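Local coordinates for protein Plm1 (Streptomyces sp. HK803, PDB 4HXY) that probably uses NADPH to reduce the beta-keto group of a polyketide intermediate, as the ketoreductase of the first phoslactomycin synthase module, at residues R381-L386 against A410-S415; R171-T176 against P428-F433. All coordinates share one frame; numbering follows the deposited sequence.

Interaction 1 (R381-L386 against A410-S415)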
ATOM      1  N   ARG A 381     -21.219   2.116   2.414  1.00 23.25           N
ATOM      2  CA  ARG A 381     -20.439   2.671   1.311  1.00 22.05           C
ATOM      3  C   ARG A 381     -19.980   1.625   0.285  1.00 19.74           C
ATOM      4  O   ARG A 381     -18.954   1.780  -0.382  1.00 19.36           O
ATOM      5  CB  ARG A 381     -19.289   3.525   1.822  1.00 22.57           C
ATOM      6  CG  ARG A 381     -18.271   2.877   2.707  1.00 25.59           C
ATOM      7  CD  ARG A 381     -17.518   3.998   3.450  1.00 29.14           C
ATOM      8  NE  ARG A 381     -16.291   3.542   4.091  1.00 31.94           N
ATOM      9  CZ  ARG A 381     -15.172   3.209   3.447  1.00 33.38           C
ATOM     10  NH1 ARG A 381     -15.101   3.262   2.117  1.00 34.52           N
ATOM     11  NH2 ARG A 381     -14.112   2.810   4.143  1.00 34.42           N
ATOM     12  N   GLY A 382     -20.774   0.575   0.160  1.00 17.14           N
ATOM     13  CA  GLY A 382     -20.628  -0.395  -0.914  1.00 16.10           C
ATOM     14  C   GLY A 382     -19.502  -1.398  -0.744  1.00 15.20           C
ATOM     15  O   GLY A 382     -19.064  -2.004  -1.726  1.00 14.69           O
ATOM     16  N   LEU A 383     -19.027  -1.573   0.481  1.00 13.79           N
ATOM     17  CA  LEU A 383     -18.022  -2.587   0.754  1.00 13.76           C
ATOM     18  C   LEU A 383     -18.670  -3.617   1.661  1.00 14.30           C
ATOM     19  O   LEU A 383     -19.157  -3.293   2.752  1.00 17.77           O
ATOM     20  CB  LEU A 383     -16.766  -1.977   1.372  1.00 13.72           C
ATOM     21  CG  LEU A 383     -16.046  -0.980   0.465  1.00 13.77           C
ATOM     22  CD1 LEU A 383     -15.004  -0.197   1.277  1.00 15.08           C
ATOM     23  CD2 LEU A 383     -15.377  -1.662  -0.717  1.00 11.97           C
ATOM     24  N   THR A 384     -18.775  -4.840   1.164  1.00 12.92           N
ATOM     25  CA  THR A 384     -19.329  -5.929   1.939  1.00 11.80           C
ATOM     26  C   THR A 384     -18.154  -6.775   2.416  1.00 10.68           C
ATOM     27  O   THR A 384     -17.302  -7.150   1.618  1.00 11.03           O
ATOM     28  CB  THR A 384     -20.295  -6.763   1.102  1.00 12.29           C
ATOM     29  OG1 THR A 384     -21.345  -5.910   0.607  1.00 12.42           O
ATOM     30  CG2 THR A 384     -20.899  -7.912   1.925  1.00 11.81           C
ATOM     31  N   PRO A 385     -18.106  -7.077   3.709  1.00 10.23           N
ATOM     32  CA  PRO A 385     -17.018  -7.956   4.166  1.00  9.55           C
ATOM     33  C   PRO A 385     -17.006  -9.302   3.446  1.00  9.35           C
ATOM     34  O   PRO A 385     -18.068  -9.912   3.249  1.00  8.98           O
ATOM     35  CB  PRO A 385     -17.291  -8.105   5.664  1.00 10.17           C
ATOM     36  CG  PRO A 385     -17.974  -6.827   6.027  1.00 11.15           C
ATOM     37  CD  PRO A 385     -18.868  -6.528   4.842  1.00 10.87           C
ATOM     38  N   LEU A 386     -15.805  -9.755   3.052  1.00  8.40           N
ATOM     39  CA  LEU A 386     -15.652 -11.041   2.366  1.00  8.97           C
ATOM     40  C   LEU A 386     -15.900 -12.125   3.387  1.00  8.73           C
ATOM     41  O   LEU A 386     -15.392 -12.040   4.497  1.00  9.96           O
ATOM     42  CB  LEU A 386     -14.226 -11.204   1.858  1.00  9.33           C
ATOM     43  CG  LEU A 386     -13.805 -10.290   0.721  1.00 10.62           C
ATOM     44  CD1 LEU A 386     -12.255 -10.241   0.602  1.00 12.74           C
ATOM     45  CD2 LEU A 386     -14.477 -10.736  -0.579  1.00 11.82           C
ATOM     46  N   ALA A 410     -11.871  -7.734  -3.276  1.00  6.53           N
ATOM     47  CA  ALA A 410     -12.864  -7.062  -2.430  1.00  7.13           C
ATOM     48  C   ALA A 410     -14.258  -7.294  -2.992  1.00  8.31           C
ATOM     49  O   ALA A 410     -14.403  -7.518  -4.189  1.00  8.81           O
ATOM     50  CB  ALA A 410     -12.562  -5.546  -2.348  1.00  6.49           C
ATOM     51  N   ASP A 411     -15.268  -7.238  -2.131  1.00  8.76           N
ATOM     52  CA  ASP A 411     -16.670  -7.298  -2.564  1.00 10.42           C
ATOM     53  C   ASP A 411     -17.217  -5.863  -2.614  1.00 10.07           C
ATOM     54  O   ASP A 411     -17.609  -5.314  -1.572  1.00 10.72           O
ATOM     55  CB  ASP A 411     -17.452  -8.139  -1.552  1.00 10.60           C
ATOM     56  CG  ASP A 411     -18.891  -8.392  -1.961  1.00 14.07           C
ATOM     57  OD1 ASP A 411     -19.351  -7.764  -2.936  1.00 17.16           O
ATOM     58  OD2 ASP A 411     -19.560  -9.220  -1.286  1.00 16.46           O
ATOM     59  N   VAL A 412     -17.204  -5.269  -3.807  1.00 10.00           N
ATOM     60  CA  VAL A 412     -17.580  -3.871  -3.997  1.00  9.82           C
ATOM     61  C   VAL A 412     -18.904  -3.804  -4.742  1.00  9.16           C
ATOM     62  O   VAL A 412     -19.076  -4.476  -5.758  1.00  9.47           O
ATOM     63  CB  VAL A 412     -16.535  -3.096  -4.819  1.00  9.67           C
ATOM     64  CG1 VAL A 412     -16.944  -1.606  -4.954  1.00 10.42           C
ATOM     65  CG2 VAL A 412     -15.147  -3.201  -4.167  1.00  9.78           C
ATOM     66  N   THR A 413     -19.830  -3.007  -4.213  1.00  8.98           N
ATOM     67  CA  THR A 413     -21.063  -2.680  -4.918  1.00  9.44           C
ATOM     68  C   THR A 413     -20.895  -1.236  -5.413  1.00  9.06           C
ATOM     69  O   THR A 413     -21.038  -0.279  -4.645  1.00  8.83           O
ATOM     70  CB  THR A 413     -22.293  -2.837  -3.981  1.00  9.82           C
ATOM     71  OG1 THR A 413     -22.376  -4.202  -3.522  1.00 10.74           O
ATOM     72  CG2 THR A 413     -23.586  -2.458  -4.693  1.00 12.11           C
ATOM     73  N   TRP A 414     -20.556  -1.105  -6.688  1.00  9.44           N
ATOM     74  CA  TRP A 414     -20.111   0.149  -7.269  1.00  8.99           C
ATOM     75  C   TRP A 414     -21.176   1.245  -7.207  1.00  9.84           C
ATOM     76  O   TRP A 414     -20.831   2.406  -7.038  1.00  8.58           O
ATOM     77  CB  TRP A 414     -19.598  -0.060  -8.703  1.00  9.16           C
ATOM     78  CG  TRP A 414     -18.357  -0.872  -8.684  1.00  9.09           C
ATOM     79  CD1 TRP A 414     -18.237  -2.195  -8.996  1.00  8.84           C
ATOM     80  CD2 TRP A 414     -17.083  -0.439  -8.251  1.00  8.42           C
ATOM     81  NE1 TRP A 414     -16.939  -2.611  -8.796  1.00  8.67           N
ATOM     82  CE2 TRP A 414     -16.210  -1.544  -8.334  1.00  8.79           C
ATOM     83  CE3 TRP A 414     -16.583   0.778  -7.800  1.00  8.82           C
ATOM     84  CZ2 TRP A 414     -14.865  -1.445  -8.008  1.00  7.80           C
ATOM     85  CZ3 TRP A 414     -15.250   0.869  -7.469  1.00  9.21           C
ATOM     86  CH2 TRP A 414     -14.411  -0.236  -7.557  1.00  8.69           C
ATOM     87  N   SER A 415     -22.458   0.872  -7.318  1.00 10.05           N
ATOM     88  CA  SER A 415     -23.553   1.846  -7.259  1.00 10.58           C
ATOM     89  C   SER A 415     -23.606   2.580  -5.911  1.00 10.20           C
ATOM     90  O   SER A 415     -24.039   3.727  -5.871  1.00 11.16           O
ATOM     91  CB  SER A 415     -24.908   1.154  -7.520  1.00 10.49           C
ATOM     92  OG  SER A 415     -25.156   0.190  -6.526  1.00 14.15           O
TER
HETATM   93  O   HOH W   1     -14.657  -6.780   0.900  1.00  9.68           O
HETATM   94  O   HOH W   2     -19.194 -10.834   0.783  1.00 13.14           O
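Asp411 carries the polar side of a short antiparallel pairing in which strand 408-412 takes up the residues that follow helix 372-380. Its CB lies 3.3 Å from Thr384 O and, on its way past, brushes Leu386 CD2, a side chain running in the opposite direction. CG stands anti to the backbone N (chi1 -174°), which turns the carboxylate alongside Thr384 so that both side chains point the same way. At the tip, OD2 packs 3.5 Å from Thr384 CB and accepts a bond from a water at 2.6 Å; that water also donates to Pro385 O. An alanine at Asp411 would lose the carboxylate, and with it would probably go the bridge through this water to Pro385 O.

A second water spans Thr384 O and Asp411 N; the other half of the same pair is bonded directly, Thr384 N to Asp411 O, nearly along the C=O axis. The next direct bond, Thr413 N to Gly382 O, is 2.8 Å long and aimed at a lone pair. Gly382 is the C-prime residue of a Schellman motif; its phi of 77° suits glycine, and a CB here would strike Thr413 O. On the other face, Leu383 CD2 meets Val412 CG2 at 3.8 Å, while Val412 CG1 sits over the centre of the Trp414 ring.

The short, weakly bonded strand 383-384 thus pairs antiparallel with 408-412, which also pairs with 357-361 (parallel) and 6-14 (antiparallel). Leu383 and Val412 both rest on Phe417 of helix 414-421, and Thr384 leans back on Arg379 of helix 372-380.

Interaction 2 (R171-T176 against P428-F433)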
ATOM      1  N   ARG A 171      -3.437   6.911 -13.776  1.00  5.91           N
ATOM      2  CA  ARG A 171      -3.727   5.684 -12.995  1.00  5.13           C
ATOM      3  C   ARG A 171      -5.209   5.345 -13.014  1.00  5.54           C
ATOM      4  O   ARG A 171      -6.060   6.238 -12.904  1.00  5.56           O
ATOM      5  CB  ARG A 171      -3.281   5.879 -11.557  1.00  3.99           C
ATOM      6  CG  ARG A 171      -3.228   4.611 -10.746  1.00  4.22           C
ATOM      7  CD  ARG A 171      -2.511   4.825  -9.441  1.00  5.66           C
ATOM      8  NE  ARG A 171      -2.600   3.648  -8.571  1.00  6.08           N
ATOM      9  CZ  ARG A 171      -3.500   3.466  -7.613  1.00  5.49           C
ATOM     10  NH1 ARG A 171      -4.443   4.377  -7.366  1.00  5.93           N
ATOM     11  NH2 ARG A 171      -3.465   2.336  -6.918  1.00  6.33           N
ATOM     12  N   ARG A 172      -5.491   4.055 -13.162  1.00  5.55           N
ATOM     13  CA  ARG A 172      -6.854   3.536 -13.170  1.00  6.28           C
ATOM     14  C   ARG A 172      -6.946   2.261 -12.360  1.00  6.73           C
ATOM     15  O   ARG A 172      -5.935   1.550 -12.185  1.00  7.76           O
ATOM     16  CB  ARG A 172      -7.264   3.202 -14.587  1.00  6.73           C
ATOM     17  CG  ARG A 172      -7.225   4.374 -15.556  1.00  6.48           C
ATOM     18  CD  ARG A 172      -8.317   5.350 -15.264  1.00  6.37           C
ATOM     19  NE  ARG A 172      -8.330   6.436 -16.252  1.00  7.75           N
ATOM     20  CZ  ARG A 172      -7.919   7.688 -16.050  1.00  8.83           C
ATOM     21  NH1 ARG A 172      -7.428   8.072 -14.879  1.00  8.23           N
ATOM     22  NH2 ARG A 172      -8.021   8.588 -17.038  1.00  9.75           N
ATOM     23  N   LEU A 173      -8.141   1.973 -11.855  1.00  7.32           N
ATOM     24  CA  LEU A 173      -8.432   0.715 -11.168  1.00  7.32           C
ATOM     25  C   LEU A 173      -9.462   0.000 -12.005  1.00  8.24           C
ATOM     26  O   LEU A 173     -10.502   0.585 -12.316  1.00  9.16           O
ATOM     27  CB  LEU A 173      -8.956   0.976  -9.745  1.00  7.44           C
ATOM     28  CG  LEU A 173      -9.198  -0.139  -8.717  1.00  9.92           C
ATOM     29  CD1 LEU A 173     -10.547  -0.806  -8.958  1.00  8.70           C
ATOM     30  CD2 LEU A 173      -8.011  -1.156  -8.680  1.00  8.85           C
ATOM     31  N   VAL A 174      -9.130  -1.204 -12.456  1.00  7.68           N
ATOM     32  CA  VAL A 174     -10.013  -1.988 -13.333  1.00  8.20           C
ATOM     33  C   VAL A 174     -10.175  -3.426 -12.841  1.00  7.87           C
ATOM     34  O   VAL A 174      -9.371  -3.929 -12.062  1.00  7.91           O
ATOM     35  CB  VAL A 174      -9.488  -2.019 -14.763  1.00  7.95           C
ATOM     36  CG1 VAL A 174      -9.550  -0.605 -15.379  1.00  8.27           C
ATOM     37  CG2 VAL A 174      -8.077  -2.630 -14.828  1.00  8.50           C
ATOM     38  N   THR A 175     -11.219  -4.099 -13.318  1.00  8.37           N
ATOM     39  CA  THR A 175     -11.350  -5.523 -13.084  1.00  9.26           C
ATOM     40  C   THR A 175     -10.229  -6.315 -13.767  1.00  9.17           C
ATOM     41  O   THR A 175      -9.657  -5.895 -14.780  1.00  9.77           O
ATOM     42  CB  THR A 175     -12.707  -6.081 -13.573  1.00  9.91           C
ATOM     43  OG1 THR A 175     -12.811  -5.921 -14.988  1.00 10.98           O
ATOM     44  CG2 THR A 175     -13.862  -5.370 -12.848  1.00 11.56           C
ATOM     45  N   THR A 176      -9.864  -7.438 -13.150  0.50  9.14           N
ATOM     46  CA  THR A 176      -9.033  -8.460 -13.802  0.50  9.22           C
ATOM     47  C   THR A 176      -9.702  -9.812 -13.677  0.50  9.02           C
ATOM     48  O   THR A 176     -10.598 -10.003 -12.850  0.50  7.97           O
ATOM     49  CB  THR A 176      -7.645  -8.668 -13.163  0.50  9.97           C
ATOM     50  OG1 THR A 176      -7.793  -8.998 -11.766  0.50  9.13           O
ATOM     51  CG2 THR A 176      -6.765  -7.486 -13.360  0.50  9.87           C
ATOM     52  N   PRO A 428     -11.059  10.213 -11.259  1.00 10.77           N
ATOM     53  CA  PRO A 428     -10.939   9.535 -12.552  1.00 10.72           C
ATOM     54  C   PRO A 428     -10.407   8.098 -12.441  1.00  9.68           C
ATOM     55  O   PRO A 428     -10.435   7.365 -13.421  1.00  8.50           O
ATOM     56  CB  PRO A 428      -9.971  10.429 -13.320  1.00 11.65           C
ATOM     57  CG  PRO A 428      -9.192  11.131 -12.293  1.00 11.80           C
ATOM     58  CD  PRO A 428     -10.132  11.344 -11.132  1.00 11.39           C
ATOM     59  N   LEU A 429      -9.932   7.719 -11.249  1.00  8.57           N
ATOM     60  CA  LEU A 429      -9.418   6.368 -11.005  1.00  7.92           C
ATOM     61  C   LEU A 429     -10.430   5.281 -11.359  1.00  7.84           C
ATOM     62  O   LEU A 429     -10.034   4.213 -11.838  1.00  6.43           O
ATOM     63  CB  LEU A 429      -9.008   6.241  -9.531  1.00  7.88           C
ATOM     64  CG  LEU A 429      -8.351   4.927  -9.111  1.00  7.88           C
ATOM     65  CD1 LEU A 429      -6.948   4.778  -9.702  1.00  6.94           C
ATOM     66  CD2 LEU A 429      -8.302   4.828  -7.590  1.00  7.85           C
ATOM     67  N   PHE A 430     -11.720   5.544 -11.124  1.00  7.46           N
ATOM     68  CA  PHE A 430     -12.756   4.539 -11.275  1.00  8.97           C
ATOM     69  C   PHE A 430     -13.610   4.724 -12.524  1.00  9.88           C
ATOM     70  O   PHE A 430     -14.739   4.236 -12.585  1.00 10.58           O
ATOM     71  CB  PHE A 430     -13.656   4.570 -10.051  1.00  9.97           C
ATOM     72  CG  PHE A 430     -12.976   4.188  -8.791  1.00  7.16           C
ATOM     73  CD1 PHE A 430     -12.525   2.891  -8.621  1.00 10.90           C
ATOM     74  CD2 PHE A 430     -12.788   5.102  -7.762  1.00  9.64           C
ATOM     75  CE1 PHE A 430     -11.905   2.505  -7.454  1.00  8.09           C
ATOM     76  CE2 PHE A 430     -12.163   4.706  -6.588  1.00  9.05           C
ATOM     77  CZ  PHE A 430     -11.726   3.414  -6.445  1.00  7.22           C
ATOM     78  N   GLY A 431     -13.058   5.382 -13.541  1.00 11.19           N
ATOM     79  CA  GLY A 431     -13.793   5.584 -14.799  1.00 11.86           C
ATOM     80  C   GLY A 431     -14.495   4.361 -15.381  1.00 12.95           C
ATOM     81  O   GLY A 431     -15.594   4.464 -15.931  1.00 13.25           O
ATOM     82  N   SER A 432     -13.885   3.183 -15.231  1.00 14.18           N
ATOM     83  CA  SER A 432     -14.423   1.961 -15.823  1.00 14.83           C
ATOM     84  C   SER A 432     -15.682   1.435 -15.104  1.00 15.20           C
ATOM     85  O   SER A 432     -16.362   0.539 -15.610  1.00 15.40           O
ATOM     86  CB  SER A 432     -13.349   0.880 -15.859  1.00 15.71           C
ATOM     87  OG  SER A 432     -13.030   0.415 -14.558  1.00 17.41           O
ATOM     88  N   PHE A 433     -15.994   2.015 -13.948  1.00 15.14           N
ATOM     89  CA  PHE A 433     -17.189   1.669 -13.168  1.00 15.77           C
ATOM     90  C   PHE A 433     -18.290   2.736 -13.251  1.00 16.61           C
ATOM     91  O   PHE A 433     -19.345   2.597 -12.629  1.00 15.77           O
ATOM     92  CB  PHE A 433     -16.793   1.377 -11.709  1.00 15.87           C
ATOM     93  CG  PHE A 433     -15.763   0.294 -11.599  1.00 15.55           C
ATOM     94  CD1 PHE A 433     -16.130  -1.047 -11.715  1.00 13.21           C
ATOM     95  CD2 PHE A 433     -14.429   0.607 -11.459  1.00 15.99           C
ATOM     96  CE1 PHE A 433     -15.175  -2.046 -11.670  1.00 16.47           C
ATOM     97  CE2 PHE A 433     -13.469  -0.380 -11.418  1.00 16.37           C
ATOM     98  CZ  PHE A 433     -13.836  -1.708 -11.509  1.00 16.40           C
TER
HETATM   99  O   HOH W   3     -11.209   2.680 -13.953  1.00 11.86           O
HETATM  100  O   HOH W   4     -13.077  -2.406 -14.952  1.00 15.86           O
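Hydrogen bonding between strand 167-175 and the 3-10 turns of residues 428-433 starts with one direct backbone link, Leu173 N to Leu429 O, 2.9 Å long, with the donor in the carbonyl plane. Water extends it. One molecule donates to both Leu173 O and Leu429 O and accepts from Ser432 N, so Leu429 O is gripped twice; a second accepts from Thr175 N and is hydrogen-bonded to Ser432 OG at 2.8 Å.

The two arginines, Arg171 and Arg172, find their stronger partners elsewhere. Arg171, extended from CG to NE, runs alongside Leu429, whose CD1 comes within 3.4 Å of NH1; its NE forms a salt bridge with Glu10, and NH1 bonds to Gln160 and Ile326 O. Arg172 bends at chi2 (-71°), folding back so that Pro428 O lies over one face of its guanidinium. NH1 of Arg172 bonds to Arg171 O from above the carbonyl plane, and NH2 pairs with Glu158.

Strand 167-175 lies between strands 6-14 and 160-164, antiparallel to both, while the turns belong to the C-terminal segment that follows helix 414-421. The contact therefore brings that segment against a strand of what is, as in other modular ketoreductases, probably the structural subdomain, a truncated Rossmann-like half packed against the NADPH-binding half.

Apolar packing is carried by Leu173 and Leu429, whose CG lies 4.0 Å from Leu173 CB. With CG anti to the backbone N (chi1 -173°), CD1 of Leu173 reaches the edge of the Phe430 ring near CE1, 3.9 Å away, and touches Phe433 CE2 at 3.8 Å. Farther along, Thr175 CG2 meets the Phe433 ring at its edge. One contact is polar-aromatic: Leu173 O lies 3.2 Å from CE2 at the edge of the Phe433 ring.

Overall arrangement
The centres of interactions 1 and 2 lie about 15 Å apart, on the same side of the chain's centre. Along the sequence, interaction 1 is nested within the long loop that interaction 2 closes, from residues 171-176 to residues 428-433. Strand 6-14 connects them, pairing antiparallel with both 167-175 and 408-412. They also touch directly through Trp414, which stacks on Phe433 and meets Phe430 and Leu173. Helix 414-421 starts within 410-415 and leads along the chain to 428-433. The side chain of Leu386 is about 7 Å from the bound NADPH, which puts interaction 1 near the cofactor, while interaction 2 lies among the early strands of the sequence, 6-14 and 167-175.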